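Long-range contact in endo-beta-1,2-glucanase (Talaromyces funiculosus, PDB 6IMV), which hydrolyses internal beta-1,2-glucosidic linkages of beta-1,2-glucans as a fungal glycoside hydrolase: residues S58-N63 and K74-A79. Residues are numbered along the deposited sequence.
With BGC (beta-D-glucopyranose), chain I.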
loop_
_atom_site.group_PDB
_atom_site.type_symbol
_atom_site.label_atom_id
_atom_site.label_comp_id
_atom_site.label_asym_id
_atom_site.label_seq_id
_atom_site.Cartn_x
_atom_site.Cartn_y
_atom_site.Cartn_z
ATOM N N SER A 58 -0.086 -13.137 -5.707
ATOM C CA SER A 58 -0.423 -12.843 -4.322
ATOM C C SER A 58 -1.798 -13.430 -3.992
ATOM O O SER A 58 -2.659 -13.550 -4.862
ATOM C CB SER A 58 -0.389 -11.364 -4.017
ATOM O OG SER A 58 -1.406 -10.660 -4.706
ATOM N N TYR A 59 -1.950 -13.829 -2.726
ATOM C CA TYR A 59 -3.232 -13.894 -2.040
ATOM C C TYR A 59 -3.361 -12.643 -1.176
ATOM O O TYR A 59 -2.352 -12.181 -0.657
ATOM C CB TYR A 59 -3.303 -15.109 -1.112
ATOM C CG TYR A 59 -3.207 -16.450 -1.785
ATOM C CD1 TYR A 59 -4.153 -16.853 -2.716
ATOM C CD2 TYR A 59 -2.164 -17.317 -1.489
ATOM C CE1 TYR A 59 -4.060 -18.087 -3.336
ATOM C CE2 TYR A 59 -2.063 -18.558 -2.098
ATOM C CZ TYR A 59 -3.017 -18.940 -3.022
ATOM O OH TYR A 59 -2.925 -20.156 -3.622
ATOM N N ASP A 60 -4.591 -12.163 -0.953
ATOM C CA ASP A 60 -4.831 -11.054 -0.039
ATOM C C ASP A 60 -4.124 -11.323 1.296
ATOM O O ASP A 60 -3.534 -10.420 1.892
ATOM C CB ASP A 60 -6.328 -10.828 0.197
ATOM C CG ASP A 60 -6.616 -9.725 1.208
ATOM O OD1 ASP A 60 -6.063 -8.629 1.043
ATOM O OD2 ASP A 60 -7.392 -9.980 2.149
ATOM N N GLY A 61 -4.200 -12.574 1.752
ATOM C CA GLY A 61 -3.551 -13.013 2.975
ATOM C C GLY A 61 -4.163 -14.307 3.483
ATOM O O GLY A 61 -4.664 -15.108 2.705
ATOM N N THR A 62 -4.138 -14.501 4.799
ATOM C CA THR A 62 -4.678 -15.715 5.396
ATOM C C THR A 62 -5.103 -15.456 6.841
ATOM O O THR A 62 -4.497 -14.656 7.568
ATOM C CB THR A 62 -3.668 -16.873 5.343
ATOM O OG1 THR A 62 -4.294 -18.027 5.905
ATOM C CG2 THR A 62 -2.405 -16.597 6.117
ATOM N N ASN A 63 -6.149 -16.174 7.254
ATOM C CA ASN A 63 -6.528 -16.283 8.648
ATOM C C ASN A 63 -5.476 -17.125 9.371
ATOM O O ASN A 63 -4.832 -17.985 8.766
ATOM C CB ASN A 63 -7.901 -16.929 8.806
ATOM C CG ASN A 63 -9.000 -16.121 8.162
ATOM O OD1 ASN A 63 -9.537 -15.211 8.786
ATOM N ND2 ASN A 63 -9.330 -16.454 6.924
ATOM N N LYS A 74 -6.651 -19.464 3.961
ATOM C CA LYS A 74 -6.199 -18.356 3.116
ATOM C C LYS A 74 -7.398 -17.585 2.539
ATOM O O LYS A 74 -8.486 -18.115 2.416
ATOM C CB LYS A 74 -5.282 -18.868 2.000
ATOM C CG LYS A 74 -5.949 -19.673 0.889
ATOM C CD LYS A 74 -4.965 -20.031 -0.203
ATOM C CE LYS A 74 -5.325 -21.292 -0.956
ATOM N NZ LYS A 74 -5.135 -22.490 -0.103
ATOM N N HIS A 75 -7.166 -16.318 2.183
ATOM C CA HIS A 75 -8.002 -15.599 1.236
ATOM C C HIS A 75 -7.547 -15.980 -0.167
ATOM O O HIS A 75 -6.410 -15.669 -0.528
ATOM C CB HIS A 75 -7.909 -14.074 1.439
ATOM C CG HIS A 75 -8.579 -13.572 2.676
ATOM N ND1 HIS A 75 -8.515 -12.238 3.055
ATOM C CD2 HIS A 75 -9.317 -14.208 3.616
ATOM C CE1 HIS A 75 -9.180 -12.075 4.178
ATOM N NE2 HIS A 75 -9.696 -13.268 4.537
ATOM N N PRO A 76 -8.400 -16.632 -0.996
ATOM C CA PRO A 76 -7.978 -17.106 -2.319
ATOM C C PRO A 76 -8.036 -16.032 -3.416
ATOM O O PRO A 76 -7.865 -16.328 -4.585
ATOM C CB PRO A 76 -9.024 -18.199 -2.610
ATOM C CG PRO A 76 -10.302 -17.639 -1.983
ATOM C CD PRO A 76 -9.823 -16.928 -0.729
ATOM N N PHE A 77 -8.321 -14.795 -3.018
ATOM C CA PHE A 77 -8.476 -13.666 -3.934
ATOM C C PHE A 77 -7.394 -12.626 -3.623
ATOM O O PHE A 77 -6.792 -12.652 -2.547
ATOM C CB PHE A 77 -9.867 -13.048 -3.794
ATOM C CG PHE A 77 -10.186 -12.600 -2.393
ATOM C CD1 PHE A 77 -9.776 -11.357 -1.937
ATOM C CD2 PHE A 77 -10.851 -13.438 -1.516
ATOM C CE1 PHE A 77 -10.049 -10.950 -0.644
ATOM C CE2 PHE A 77 -11.131 -13.026 -0.223
ATOM C CZ PHE A 77 -10.722 -11.787 0.213
ATOM N N SER A 78 -7.154 -11.728 -4.581
ATOM C CA SER A 78 -6.240 -10.608 -4.408
ATOM C C SER A 78 -6.574 -9.555 -5.469
ATOM O O SER A 78 -7.634 -9.612 -6.095
ATOM C CB SER A 78 -4.780 -11.054 -4.446
ATOM O OG SER A 78 -3.906 -10.037 -3.958
ATOM N N ALA A 79 -5.688 -8.570 -5.618
ATOM C CA ALA A 79 -5.905 -7.452 -6.516
ATOM C C ALA A 79 -4.563 -6.795 -6.823
ATOM O O ALA A 79 -3.562 -7.104 -6.166
ATOM C CB ALA A 79 -6.877 -6.475 -5.894
HETATM C C2 BGC I . -11.490 -6.579 1.335
HETATM C C3 BGC I . -10.809 -7.546 2.319
HETATM C C4 BGC I . -9.275 -7.397 2.312
HETATM C C5 BGC I . -8.893 -5.912 2.409
HETATM C C6 BGC I . -7.383 -5.670 2.335
HETATM C C1 BGC I . -10.966 -5.163 1.527
HETATM O O1 BGC I . -11.531 -4.216 0.616
HETATM O O2 BGC I . -12.883 -6.570 1.593
HETATM O O3 BGC I . -11.162 -8.898 2.022
HETATM O O4 BGC I . -8.665 -8.147 3.383
HETATM O O5 BGC I . -9.547 -5.171 1.372
HETATM O O6 BGC I . -6.913 -6.059 1.047
HETATM O O HOH W 1 -10.898 -13.600 6.829
#
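Where 58-63 meets 74-79, S58 OG accepts a hydrogen bond from S78 OG (2.7 Å) and is also hydrogen-bonded to E83 OE2 of helix 80-94. Y59 lays one ring face against the K74 side chain in a CH-pi contact, K74 CD standing 3.7 Å from the ring centroid. At D60 the backbone pairs across, D60 N donating to F77 O at 2.8 Å, while the carboxylate turns to the sugar. D60 OD1 accepts a hydrogen bond from BGC O6 (2.7 Å) and D60 OD2 one from BGC O4 (2.6 Å); H75 ND1 also donates to D60 OD2 (2.7 Å), a His-carboxylate hydrogen bond, and F77 CZ borders BGC O3 at 3.4 Å. G61 O then accepts a hydrogen bond from H75 N (2.8 Å), ahead of the non-hydrogen-bonded pair T62-K74. Beyond it, a water links N63 OD1 (2.9 Å) to H75 NE2 (2.6 Å), while N63 ND2 is hydrogen-bonded to V73 O. The segments lie on the two interrupted strands, 57-64 and 71-78, of an antiparallel beta hairpin whose D60 and F77 line a glucose-binding pocket.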